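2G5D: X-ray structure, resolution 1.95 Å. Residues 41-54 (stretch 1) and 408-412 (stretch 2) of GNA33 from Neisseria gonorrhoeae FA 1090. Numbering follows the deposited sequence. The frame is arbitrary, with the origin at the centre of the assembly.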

# COMPACT_ATOMS: atom_id res chain seq x y z
N VAL A 41 21.19 -4.69 -11.34
CA VAL A 41 22.11 -3.79 -12.05
C VAL A 41 21.36 -2.55 -12.55
O VAL A 41 20.34 -2.64 -13.22
CB VAL A 41 22.90 -4.54 -13.19
CG1 VAL A 41 23.81 -3.60 -13.96
CG2 VAL A 41 23.74 -5.68 -12.62
N TYR A 42 21.86 -1.37 -12.18
CA TYR A 42 21.24 -0.12 -12.60
C TYR A 42 22.13 0.58 -13.63
O TYR A 42 23.32 0.74 -13.39
CB TYR A 42 21.06 0.81 -11.41
CG TYR A 42 20.39 0.21 -10.19
CD1 TYR A 42 21.14 -0.45 -9.23
CD2 TYR A 42 19.01 0.36 -9.96
CE1 TYR A 42 20.56 -0.99 -8.09
CE2 TYR A 42 18.40 -0.18 -8.80
CZ TYR A 42 19.21 -0.85 -7.87
OH TYR A 42 18.71 -1.40 -6.72
N THR A 43 21.56 0.99 -14.76
CA THR A 43 22.33 1.58 -15.85
C THR A 43 21.73 2.92 -16.25
O THR A 43 20.53 2.99 -16.55
CB THR A 43 22.38 0.63 -17.10
OG1 THR A 43 22.86 -0.65 -16.69
CG2 THR A 43 23.30 1.15 -18.21
N VAL A 44 22.57 3.96 -16.27
CA VAL A 44 22.14 5.27 -16.74
C VAL A 44 21.88 5.22 -18.25
O VAL A 44 22.73 4.80 -19.01
CB VAL A 44 23.21 6.37 -16.48
CG1 VAL A 44 22.86 7.65 -17.28
CG2 VAL A 44 23.31 6.67 -15.02
N VAL A 45 20.70 5.66 -18.66
CA VAL A 45 20.34 5.76 -20.07
C VAL A 45 19.78 7.16 -20.30
O VAL A 45 19.44 7.83 -19.33
CB VAL A 45 19.28 4.67 -20.48
CG1 VAL A 45 19.86 3.28 -20.40
CG2 VAL A 45 17.97 4.78 -19.61
N PRO A 46 19.68 7.61 -21.58
CA PRO A 46 18.97 8.86 -21.89
C PRO A 46 17.48 8.82 -21.52
O PRO A 46 16.87 7.75 -21.52
CB PRO A 46 19.13 9.00 -23.41
CG PRO A 46 20.34 8.12 -23.74
CD PRO A 46 20.25 6.97 -22.79
N HIS A 47 16.89 9.99 -21.23
CA HIS A 47 15.46 10.11 -20.95
C HIS A 47 14.59 9.58 -22.08
O HIS A 47 13.54 9.01 -21.82
CB HIS A 47 15.06 11.57 -20.64
CG HIS A 47 15.76 12.13 -19.44
ND1 HIS A 47 15.15 12.25 -18.21
CD2 HIS A 47 17.04 12.56 -19.27
CE1 HIS A 47 16.01 12.75 -17.34
NE2 HIS A 47 17.17 12.93 -17.96
N LEU A 48 15.04 9.78 -23.32
CA LEU A 48 14.30 9.39 -24.53
C LEU A 48 14.43 7.91 -24.89
O LEU A 48 13.82 7.42 -25.83
CB LEU A 48 14.66 10.29 -25.71
CG LEU A 48 13.81 11.59 -25.76
CD1 LEU A 48 14.43 12.58 -26.74
CD2 LEU A 48 12.35 11.29 -26.18
N SER A 49 15.22 7.20 -24.12
CA SER A 49 15.15 5.74 -24.13
C SER A 49 13.89 5.14 -23.43
O SER A 49 13.59 3.95 -23.61
CB SER A 49 16.45 5.16 -23.57
OG SER A 49 17.51 5.45 -24.46
N MET A 50 13.17 5.96 -22.64
CA MET A 50 11.87 5.57 -22.09
C MET A 50 10.76 5.74 -23.15
O MET A 50 10.66 6.79 -23.78
CB MET A 50 11.55 6.31 -20.78
CG MET A 50 12.56 6.00 -19.70
SD MET A 50 12.49 6.89 -18.14
CE MET A 50 13.48 8.35 -18.45
N PRO A 51 9.97 4.67 -23.38
CA PRO A 51 8.99 4.71 -24.45
C PRO A 51 7.85 5.70 -24.11
O PRO A 51 7.39 5.71 -22.98
CB PRO A 51 8.49 3.27 -24.54
CG PRO A 51 8.78 2.65 -23.20
CD PRO A 51 9.98 3.39 -22.64
N HIS A 52 7.46 6.53 -25.07
CA HIS A 52 6.42 7.55 -24.87
C HIS A 52 6.75 8.61 -23.83
O HIS A 52 5.86 9.33 -23.36
CB HIS A 52 5.07 6.91 -24.57
CG HIS A 52 4.55 6.05 -25.67
ND1 HIS A 52 3.40 5.30 -25.54
CD2 HIS A 52 5.03 5.81 -26.92
CE1 HIS A 52 3.19 4.64 -26.67
NE2 HIS A 52 4.17 4.92 -27.51
N TRP A 53 8.03 8.74 -23.50
CA TRP A 53 8.53 9.83 -22.68
C TRP A 53 7.98 11.19 -23.12
O TRP A 53 7.46 11.94 -22.29
CB TRP A 53 10.06 9.89 -22.76
CG TRP A 53 10.58 11.05 -21.99
CD1 TRP A 53 10.96 12.27 -22.48
CD2 TRP A 53 10.73 11.11 -20.56
NE1 TRP A 53 11.36 13.09 -21.42
CE2 TRP A 53 11.22 12.40 -20.25
CE3 TRP A 53 10.52 10.19 -19.52
CZ2 TRP A 53 11.49 12.79 -18.93
CZ3 TRP A 53 10.78 10.58 -18.21
CH2 TRP A 53 11.27 11.87 -17.93
N ALA A 54 8.12 11.50 -24.40
CA ALA A 54 7.67 12.78 -24.99
C ALA A 54 6.21 13.12 -24.69
O ALA A 54 5.89 14.28 -24.38
CB ALA A 54 7.90 12.77 -26.51
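Stretch 2, residues 408-412: VWQLL

Stretch 2, residues 408 to 412, is extended throughout, an internal piece of a longer strand that begins before Val 408 and continues past Leu 412. Stretch 1 starts as the end of a strand, Val 41 to Val 44, and then leaves the extended form: a 3-10 segment covers His 47 to Ser 49, with Ser 49 N hydrogen-bonded to Pro 46 O (3.1 Å) and Met 50 N to His 47 O (3.2 Å), and a type II turn runs from Met 50 to Trp 53, closed by Trp 53 N to Met 50 O at 3.3 Å. The two backbones stay well apart, with CA atoms 8.5 Å apart for Tyr 42 and Gln 410 and 7.9 Å for Met 50 and Trp 409. No hydrogen bond crosses between the stretches; side-chain packing joins them, burying 358 Å² in all.

Trp 409 carries the largest share. Its CA-to-CB bond points toward stretch 1, and chi1 is m. Met 50 covers one face of the Trp 409 indole: Met 50 CG lies 3.7 Å from the centroid of its five-membered ring and only 8° off its normal, a CH-pi contact, while Met 50 SD sits obliquely, 4.3 Å from the same centroid. Val 45 meets the edge of the ring, its CG2 3.6 Å from Trp 409 CD1, and at the six-membered ring Pro 51 CD approaches Trp 409 CH2 at 3.6 Å. Two residues along the strand, Leu 411 also points toward stretch 1. Leu 411 CD1 is 4.0 Å from Met 50 SD, so the methionine touches both Trp 409 and Leu 411, and Leu 411 CD2 is 3.9 Å from Trp 53 CH2. Gln 410, between them, directs its CA-to-CB bond sideways, yet its extended t, t side chain brings NE2 within 3.7 Å of Tyr 42 CE2.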

# COMPACT_ATOMS: atom_id res chain seq x y z
N VAL A 408 11.20 -1.14 -15.85
CA VAL A 408 11.23 0.03 -14.98
C VAL A 408 12.51 0.83 -15.08
O VAL A 408 13.60 0.29 -15.30
CB VAL A 408 10.84 -0.31 -13.50
CG1 VAL A 408 9.54 -1.15 -13.44
CG2 VAL A 408 11.96 -0.97 -12.75
N TRP A 409 12.38 2.14 -14.90
CA TRP A 409 13.55 3.00 -14.85
C TRP A 409 13.35 3.83 -13.63
O TRP A 409 12.27 4.38 -13.42
CB TRP A 409 13.61 3.95 -16.06
CG TRP A 409 13.84 3.31 -17.41
CD1 TRP A 409 14.97 3.35 -18.13
CD2 TRP A 409 12.87 2.61 -18.20
NE1 TRP A 409 14.79 2.71 -19.35
CE2 TRP A 409 13.51 2.23 -19.41
CE3 TRP A 409 11.53 2.27 -18.01
CZ2 TRP A 409 12.85 1.50 -20.43
CZ3 TRP A 409 10.87 1.53 -19.02
CH2 TRP A 409 11.53 1.16 -20.21
N GLN A 410 14.39 3.93 -12.82
CA GLN A 410 14.32 4.76 -11.63
C GLN A 410 15.01 6.11 -11.91
O GLN A 410 16.15 6.12 -12.38
CB GLN A 410 15.05 4.01 -10.50
CG GLN A 410 15.06 4.74 -9.17
CD GLN A 410 15.64 3.91 -8.03
OE1 GLN A 410 15.29 4.13 -6.89
NE2 GLN A 410 16.55 2.96 -8.34
N LEU A 411 14.32 7.24 -11.63
CA LEU A 411 14.89 8.61 -11.79
C LEU A 411 15.33 9.14 -10.43
O LEU A 411 14.59 9.08 -9.46
CB LEU A 411 13.89 9.58 -12.49
CG LEU A 411 13.73 9.44 -14.03
CD1 LEU A 411 13.20 8.07 -14.38
CD2 LEU A 411 12.80 10.52 -14.64
N LEU A 412 16.57 9.60 -10.36
CA LEU A 412 17.15 10.09 -9.11
C LEU A 412 17.80 11.43 -9.39
O LEU A 412 18.32 11.64 -10.52
CB LEU A 412 18.22 9.09 -8.58
CG LEU A 412 17.70 7.72 -8.14
CD1 LEU A 412 18.86 6.74 -7.93
CD2 LEU A 412 16.81 7.85 -6.87